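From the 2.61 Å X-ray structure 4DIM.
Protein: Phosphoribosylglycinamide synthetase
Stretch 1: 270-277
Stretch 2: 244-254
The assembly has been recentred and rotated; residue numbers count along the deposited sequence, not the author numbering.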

# COMPACT_ATOMS: atom_id res chain seq x y z
N GLU A 270 8.91 -2.09 20.45
CA GLU A 270 8.35 -0.78 20.14
C GLU A 270 8.21 -0.74 18.68
O GLU A 270 9.05 -1.32 17.98
CB GLU A 270 9.19 0.38 20.69
CG GLU A 270 8.96 0.64 22.17
CD GLU A 270 7.53 0.86 22.62
OE1 GLU A 270 6.70 1.33 21.80
OE2 GLU A 270 7.22 0.52 23.79
N VAL A 271 7.12 -0.12 18.22
CA VAL A 271 6.81 -0.09 16.79
C VAL A 271 6.89 1.32 16.32
O VAL A 271 6.61 2.25 17.06
CB VAL A 271 5.45 -0.75 16.47
CG1 VAL A 271 5.42 -2.17 17.00
CG2 VAL A 271 4.27 0.06 17.03
N TYR A 272 7.30 1.48 15.07
CA TYR A 272 7.50 2.77 14.42
C TYR A 272 6.86 2.78 13.06
O TYR A 272 6.93 1.77 12.35
CB TYR A 272 9.01 3.06 14.28
CG TYR A 272 9.75 3.02 15.59
CD1 TYR A 272 10.04 4.18 16.29
CD2 TYR A 272 10.23 1.82 16.11
CE1 TYR A 272 10.71 4.15 17.51
CE2 TYR A 272 10.90 1.77 17.32
CZ TYR A 272 11.11 2.94 18.04
OH TYR A 272 11.78 2.92 19.26
N ILE A 273 6.30 3.95 12.66
CA ILE A 273 5.68 4.13 11.35
C ILE A 273 6.70 4.63 10.41
O ILE A 273 7.22 5.73 10.62
CB ILE A 273 4.49 5.11 11.44
CG1 ILE A 273 3.41 4.55 12.38
CG2 ILE A 273 3.94 5.45 10.02
CD1 ILE A 273 2.34 5.31 12.53
N ILE A 274 6.95 3.89 9.32
CA ILE A 274 7.86 4.34 8.26
C ILE A 274 7.09 5.20 7.23
O ILE A 274 7.51 6.31 6.97
CB ILE A 274 8.54 3.15 7.56
CG1 ILE A 274 9.29 2.27 8.54
CG2 ILE A 274 9.49 3.67 6.47
CD1 ILE A 274 9.32 0.79 8.05
N GLU A 275 6.03 4.65 6.63
CA GLU A 275 5.19 5.28 5.61
C GLU A 275 3.71 5.09 5.96
O GLU A 275 3.33 4.08 6.54
CB GLU A 275 5.44 4.71 4.18
CG GLU A 275 6.87 4.52 3.70
CD GLU A 275 7.70 5.77 3.47
OE1 GLU A 275 7.16 6.89 3.60
OE2 GLU A 275 8.91 5.63 3.13
N LEU A 276 2.87 6.04 5.55
CA LEU A 276 1.43 6.02 5.77
C LEU A 276 0.72 6.74 4.61
O LEU A 276 0.99 7.91 4.38
CB LEU A 276 1.08 6.70 7.11
CG LEU A 276 -0.34 6.39 7.62
CD1 LEU A 276 -0.38 6.04 9.13
CD2 LEU A 276 -1.30 7.51 7.34
N THR A 277 -0.19 6.06 3.91
CA THR A 277 -0.92 6.68 2.79
C THR A 277 -2.45 6.47 2.99
O THR A 277 -2.86 5.45 3.49
CB THR A 277 -0.36 6.17 1.45
OG1 THR A 277 -1.19 6.55 0.37
CG2 THR A 277 -0.18 4.71 1.40
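Stretch 2, residues 244-254: TEVKKAIKALG

Residues 244-253 form a helix that enters the stretch from earlier in the chain and packs across the extended strand 270-277. The two elements run in broadly the same direction: their N-to-C axes make an angle of 38°, with a signed crossing angle of -38°, and approach to 9.0 Å at their closest. The backbones are in register at two points, with Ile 273 CA 7.5 Å from Glu 245 CA and Leu 276 CA 8.2 Å from Ala 249 CA. Three residues along the strand thus correspond to four along the helix, slightly more than one turn. No hydrogen bond joins the two stretches, and the contact, which buries 301 Å² summed over both sides, rests on side-chain packing.

The helix is held by regular i to i+4 backbone bonds, among them Ala 249 N to Glu 245 O at 2.9 Å and Leu 253 N to Ala 249 O at 3.0 Å; that from Lys 251 N to Lys 247 O, at 3.3 Å, is weak. It ends in a Schellman motif at Gly 254, whose positive phi of 74° is a conformation that favours glycine.

On the helix, Glu 245, Ala 249 and Leu 253 follow one another at intervals of four and all direct their CA-to-CB bonds toward the strand, giving a single stripe of contact. Ile 273 and Leu 276 answer from the strand, also with their CA-to-CB bonds toward the partner. Strict alternation would place Ile 273 and Leu 276 on opposite faces; the psi of -57° at Ile 274 departs from the extended values of its neighbours and interrupts that pattern, so that both side chains meet the helix while Ile 274 and Glu 275 remain out of reach.

Ala 249 lies at the centre of this packing. Its small side chain meets two strand residues: Ala 249 CB is 3.5 Å from Ile 273 CD1 and 3.7 Å from Leu 276 CD1. Ile 273, with chi1 m and chi2 t, also extends its CD1 to 3.7 Å from the backbone O of Glu 245, an oxygen already engaged in the helical bond to Ala 249 N. Further along, Leu 276 reaches the last turn of the helix, where its CD2 lies 3.9 Å from Leu 253 CD1. Leu 276 has the largest area covered by the helix of any strand residue, in keeping with its contacts to two successive turns.

Toward the start of the strand, Val 271 points sideways, yet its CG2 comes within 3.9 Å of Glu 245 CG. Here the aliphatic part of the glutamate supplies the packing surface, while its carboxylate forms a salt bridge with Lys 248; Lys 248 NZ makes weak hydrogen bonds to both oxygens, at 3.4 Å to Glu 245 OE1 and 3.5 Å to Glu 245 OE2. Tyr 272 and Thr 277 point away from the helix, and Lys 247 and Lys 251 lie out of reach of the strand.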

# COMPACT_ATOMS: atom_id res chain seq x y z
N THR A 244 -2.32 1.52 18.50
CA THR A 244 -2.10 2.79 19.15
C THR A 244 -1.40 3.78 18.23
O THR A 244 -1.87 4.92 18.14
CB THR A 244 -1.29 2.59 20.43
OG1 THR A 244 -2.13 1.93 21.39
CG2 THR A 244 -0.79 3.92 21.01
N GLU A 245 -0.26 3.40 17.61
CA GLU A 245 0.48 4.34 16.77
C GLU A 245 -0.28 4.69 15.51
O GLU A 245 -0.24 5.84 15.09
CB GLU A 245 1.88 3.82 16.39
CG GLU A 245 2.87 3.66 17.52
CD GLU A 245 2.94 4.78 18.55
OE1 GLU A 245 3.48 5.85 18.20
OE2 GLU A 245 2.50 4.57 19.70
N VAL A 246 -0.96 3.71 14.88
CA VAL A 246 -1.70 4.01 13.66
C VAL A 246 -2.83 5.01 13.98
O VAL A 246 -2.98 5.99 13.26
CB VAL A 246 -2.23 2.73 13.00
CG1 VAL A 246 -3.27 3.03 11.92
CG2 VAL A 246 -1.07 1.91 12.42
N LYS A 247 -3.61 4.79 15.05
CA LYS A 247 -4.69 5.74 15.44
C LYS A 247 -4.13 7.15 15.71
O LYS A 247 -4.74 8.15 15.31
CB LYS A 247 -5.45 5.24 16.66
CG LYS A 247 -6.46 4.13 16.34
CD LYS A 247 -7.26 3.69 17.61
CE LYS A 247 -8.20 2.51 17.39
NZ LYS A 247 -7.48 1.19 17.42
N LYS A 248 -2.95 7.22 16.37
CA LYS A 248 -2.29 8.49 16.63
C LYS A 248 -1.87 9.19 15.34
O LYS A 248 -2.02 10.40 15.22
CB LYS A 248 -1.05 8.29 17.51
CG LYS A 248 -1.33 8.11 18.95
CD LYS A 248 -0.16 7.52 19.70
CE LYS A 248 0.99 8.45 19.80
NZ LYS A 248 2.08 7.87 20.62
N ALA A 249 -1.29 8.42 14.40
CA ALA A 249 -0.79 8.92 13.11
C ALA A 249 -1.90 9.41 12.23
O ALA A 249 -1.77 10.43 11.56
CB ALA A 249 -0.08 7.82 12.39
N ILE A 250 -2.98 8.67 12.20
CA ILE A 250 -4.16 9.04 11.43
C ILE A 250 -4.59 10.42 11.84
O ILE A 250 -4.84 11.26 10.98
CB ILE A 250 -5.28 7.99 11.61
CG1 ILE A 250 -4.96 6.74 10.72
CG2 ILE A 250 -6.64 8.57 11.26
CD1 ILE A 250 -5.65 5.52 11.12
N LYS A 251 -4.65 10.66 13.13
CA LYS A 251 -5.08 11.95 13.65
C LYS A 251 -3.95 13.00 13.51
O LYS A 251 -4.25 14.08 13.01
CB LYS A 251 -5.57 11.85 15.09
CG LYS A 251 -6.56 12.99 15.43
CD LYS A 251 -7.74 12.58 16.36
CE LYS A 251 -9.02 13.37 16.11
NZ LYS A 251 -8.98 14.75 16.70
N ALA A 252 -2.66 12.66 13.80
CA ALA A 252 -1.51 13.59 13.60
C ALA A 252 -1.47 14.21 12.19
O ALA A 252 -1.11 15.38 12.02
CB ALA A 252 -0.18 12.87 13.85
N LEU A 253 -1.85 13.42 11.19
CA LEU A 253 -1.87 13.80 9.79
C LEU A 253 -3.26 14.24 9.27
O LEU A 253 -3.33 14.76 8.15
CB LEU A 253 -1.39 12.60 8.99
CG LEU A 253 0.04 12.19 9.25
CD1 LEU A 253 0.28 10.84 8.68
CD2 LEU A 253 1.03 13.17 8.64
N GLY A 254 -4.33 14.04 10.04
CA GLY A 254 -5.66 14.47 9.64
C GLY A 254 -6.32 13.65 8.55
O GLY A 254 -7.12 14.19 7.77